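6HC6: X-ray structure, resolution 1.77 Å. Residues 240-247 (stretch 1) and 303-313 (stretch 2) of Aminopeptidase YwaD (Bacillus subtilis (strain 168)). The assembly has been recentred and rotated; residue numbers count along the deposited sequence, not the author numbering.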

# COMPACT_ATOMS: atom_id res chain seq x y z
N LYS A 240 26.23 -22.74 -1.13
CA LYS A 240 26.12 -22.49 0.30
C LYS A 240 26.09 -20.99 0.56
O LYS A 240 26.89 -20.24 -0.00
N HIS A 241 25.16 -20.56 1.41
CA HIS A 241 24.96 -19.15 1.73
C HIS A 241 24.86 -18.25 0.49
O HIS A 241 25.61 -17.29 0.35
N PRO A 242 23.92 -18.53 -0.42
CA PRO A 242 23.83 -17.72 -1.64
C PRO A 242 23.37 -16.29 -1.37
O PRO A 242 22.71 -16.00 -0.37
N ASP A 243 23.72 -15.40 -2.30
CA ASP A 243 23.16 -14.05 -2.28
C ASP A 243 21.65 -14.12 -2.50
O ASP A 243 21.17 -14.94 -3.28
N ILE A 244 20.91 -13.27 -1.80
CA ILE A 244 19.45 -13.28 -1.86
C ILE A 244 18.95 -12.11 -2.69
O ILE A 244 19.36 -10.96 -2.48
N VAL A 245 18.03 -12.41 -3.61
CA VAL A 245 17.34 -11.41 -4.43
C VAL A 245 15.86 -11.50 -4.09
O VAL A 245 15.29 -12.60 -4.05
N TYR A 246 15.24 -10.36 -3.78
CA TYR A 246 13.84 -10.31 -3.40
C TYR A 246 13.01 -9.67 -4.51
O TYR A 246 13.34 -8.58 -4.98
N VAL A 247 11.94 -10.35 -4.94
CA VAL A 247 10.98 -9.79 -5.89
C VAL A 247 9.64 -9.75 -5.18
O VAL A 247 9.14 -10.79 -4.74
N HIS A 303 7.50 -6.45 9.06
CA HIS A 303 7.60 -7.70 9.80
C HIS A 303 8.63 -8.62 9.15
O HIS A 303 9.48 -9.20 9.84
N TYR A 304 8.55 -8.77 7.83
CA TYR A 304 9.43 -9.69 7.12
C TYR A 304 10.89 -9.30 7.31
O TYR A 304 11.73 -10.14 7.69
N VAL A 305 11.23 -8.04 7.04
CA VAL A 305 12.63 -7.64 7.15
C VAL A 305 13.09 -7.71 8.60
O VAL A 305 14.23 -8.08 8.89
N ASP A 306 12.20 -7.34 9.53
CA ASP A 306 12.58 -7.39 10.94
C ASP A 306 12.97 -8.79 11.37
O ASP A 306 13.79 -8.95 12.29
N HIS A 307 12.41 -9.82 10.74
CA HIS A 307 12.65 -11.19 11.16
C HIS A 307 13.71 -11.90 10.31
O HIS A 307 13.93 -13.09 10.51
N LEU A 308 14.36 -11.19 9.39
CA LEU A 308 15.55 -11.75 8.76
C LEU A 308 16.68 -11.86 9.78
O LEU A 308 16.86 -10.98 10.62
N SER A 309 17.43 -12.96 9.70
CA SER A 309 18.59 -13.08 10.57
C SER A 309 19.69 -12.14 10.10
O SER A 309 19.69 -11.66 8.97
N GLU A 310 20.66 -11.89 10.99
CA GLU A 310 21.82 -11.11 10.59
C GLU A 310 22.55 -11.78 9.43
O GLU A 310 23.06 -11.10 8.53
N LYS A 311 22.58 -13.12 9.42
CA LYS A 311 23.19 -13.86 8.32
C LYS A 311 22.50 -13.56 7.00
O LYS A 311 23.15 -13.29 5.99
N GLU A 312 21.17 -13.62 7.00
CA GLU A 312 20.40 -13.33 5.79
C GLU A 312 20.59 -11.88 5.34
O GLU A 312 20.62 -11.59 4.14
N LEU A 313 20.66 -10.95 6.30
CA LEU A 313 20.87 -9.55 5.94
C LEU A 313 22.21 -9.37 5.23
O LEU A 313 22.29 -8.65 4.22

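Stretch 2 approaches the strand of stretch 1 with the end of one helix, a short connecting turn and the start of the next helix. No hydrogen bond joins the two stretches, so the fit between them rests on van der Waals packing. On the strand side, Ile-244 and Tyr-246 alternate with Val-245 and Val-247, as extended backbone requires; the first pair points toward stretch 2, while the valines lie out of its reach.

His-303 takes no part. One residue on, Tyr-304 points toward the strand with chi1 t, and its CE2 lies 3.7 Å from CE1 of Tyr-246. The Tyr-246 atom sits at the edge of the Tyr-304 ring, near its plane. A tyrosine suits this buried place because its ring carbons supply apolar surface while its hydroxyl, here hydrogen-bonded elsewhere in the structure, need not be left unsatisfied.

Val-305 points sideways and makes no contact, and Asp-306 and His-307 are exposed and out of reach. The chain leaves helical geometry at His-307, whose N still donates to Tyr-304 O at 3.1 Å. Leu-308 follows, with N donating to Val-305 O at 3.2 Å, and points its buried side chain toward the strand in the m,t rotamer. Its CD1 approaches Tyr-246 OH to 3.5 Å and Tyr-246 CZ to 4.2 Å, the latter an apolar contact. Tyr-246, with chi1 m, thus meets both Tyr-304 and Leu-308, and its hydroxyl is satisfied elsewhere in the structure.

Ser-309 does not touch stretch 1 but organizes the next helix. In the p rotamer, its OG accepts from Glu-312 N at 3.1 Å, capping a backbone amide that has no helical carbonyl before it to bond. Glu-312 returns the favour: its OE2 accepts from Ser-309 N at 2.8 Å, in nearly linear geometry. Serine's short hydroxyl side chain and glutamate's longer one are well matched to this reciprocal arrangement.

Glu-310 is exposed and makes no contact, whereas Lys-311 points toward stretch 1. Its CE comes within 3.7 Å of His-241 NE2, an oblique approach to the imidazole in which the lysine contributes a methylene. Both residues are exposed, so the charged amine can remain at the surface.

Glu-312 points sideways, its chi1 m and chi2 t. Ile-244, in the m,t rotamer, places CD1 3.7 Å from Glu-312 O and 4.2 Å from Glu-312 CB, a branched aliphatic chain filling buried space against the helix. Leu-313 points away and touches nothing in stretch 1.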

# COMPACT_ATOMS: atom_id res chain seq x y z
CB LYS A 240 27.28 -23.15 1.05
CG LYS A 240 27.53 -24.59 0.60
CD LYS A 240 29.01 -24.91 0.55
CE LYS A 240 29.60 -24.52 -0.80
NZ LYS A 240 29.46 -25.59 -1.83
CB HIS A 241 26.07 -18.65 2.65
CG HIS A 241 26.11 -19.35 3.98
ND1 HIS A 241 27.06 -20.30 4.29
CD2 HIS A 241 25.32 -19.23 5.07
CE1 HIS A 241 26.85 -20.73 5.52
NE2 HIS A 241 25.81 -20.10 6.02
CB PRO A 242 22.78 -18.47 -2.48
CG PRO A 242 21.94 -19.19 -1.46
CD PRO A 242 22.89 -19.58 -0.36
CB ASP A 243 23.81 -13.20 -3.38
CG ASP A 243 25.29 -12.93 -3.13
OD1 ASP A 243 25.72 -12.98 -1.96
OD2 ASP A 243 26.02 -12.68 -4.12
CB ILE A 244 18.83 -13.23 -0.45
CG1 ILE A 244 19.28 -14.41 0.39
CG2 ILE A 244 17.32 -13.28 -0.55
CD1 ILE A 244 19.17 -14.13 1.86
CB VAL A 245 17.59 -11.66 -5.93
CG1 VAL A 245 16.68 -10.79 -6.82
CG2 VAL A 245 19.07 -11.47 -6.26
CB TYR A 246 13.65 -9.50 -2.10
CG TYR A 246 14.50 -9.97 -0.93
CD1 TYR A 246 13.98 -10.84 0.03
CD2 TYR A 246 15.79 -9.49 -0.75
CE1 TYR A 246 14.72 -11.24 1.10
CE2 TYR A 246 16.54 -9.88 0.34
CZ TYR A 246 16.00 -10.76 1.26
OH TYR A 246 16.73 -11.18 2.34
CB VAL A 247 10.89 -10.63 -7.18
CG1 VAL A 247 9.96 -9.94 -8.19
CG2 VAL A 247 12.27 -10.83 -7.78
CB HIS A 303 6.25 -8.40 9.86
CG HIS A 303 6.27 -9.67 10.66
ND1 HIS A 303 6.10 -9.69 12.02
CD2 HIS A 303 6.44 -10.96 10.28
CE1 HIS A 303 6.16 -10.94 12.45
NE2 HIS A 303 6.38 -11.73 11.41
CB TYR A 304 9.09 -9.72 5.63
CG TYR A 304 9.96 -10.70 4.89
CD1 TYR A 304 9.66 -12.05 4.90
CD2 TYR A 304 11.13 -10.29 4.24
CE1 TYR A 304 10.47 -12.97 4.27
CE2 TYR A 304 11.96 -11.22 3.61
CZ TYR A 304 11.61 -12.55 3.62
OH TYR A 304 12.39 -13.49 2.98
CB VAL A 305 12.83 -6.23 6.56
CG1 VAL A 305 14.25 -5.72 6.86
CG2 VAL A 305 12.55 -6.25 5.05
CB ASP A 306 11.43 -6.89 11.82
CG ASP A 306 11.32 -5.38 11.82
OD1 ASP A 306 12.28 -4.71 11.38
OD2 ASP A 306 10.27 -4.87 12.27
CB HIS A 307 11.34 -11.97 11.16
CG HIS A 307 10.47 -11.65 12.34
ND1 HIS A 307 10.40 -12.46 13.46
CD2 HIS A 307 9.66 -10.60 12.59
CE1 HIS A 307 9.58 -11.92 14.34
NE2 HIS A 307 9.11 -10.79 13.83
CB LEU A 308 16.00 -10.87 7.59
CG LEU A 308 15.03 -10.81 6.40
CD1 LEU A 308 15.49 -9.79 5.35
CD2 LEU A 308 14.87 -12.18 5.80
CB SER A 309 19.10 -14.52 10.57
OG SER A 309 19.61 -14.89 9.31
CB GLU A 310 22.77 -10.91 11.78
CG GLU A 310 22.14 -10.19 12.97
CD GLU A 310 22.97 -10.32 14.24
OE1 GLU A 310 24.19 -10.06 14.19
OE2 GLU A 310 22.40 -10.67 15.30
CB LYS A 311 23.12 -15.35 8.62
CG LYS A 311 24.43 -15.98 9.05
CD LYS A 311 24.18 -17.37 9.59
CE LYS A 311 25.26 -18.34 9.17
NZ LYS A 311 24.96 -19.73 9.62
CB GLU A 312 18.92 -13.60 6.02
CG GLU A 312 18.54 -15.07 6.15
CD GLU A 312 17.10 -15.23 6.58
OE1 GLU A 312 16.28 -15.71 5.76
OE2 GLU A 312 16.78 -14.84 7.72
CB LEU A 313 20.81 -8.66 7.18
CG LEU A 313 19.43 -8.54 7.83
CD1 LEU A 313 19.51 -7.73 9.12
CD2 LEU A 313 18.44 -7.89 6.86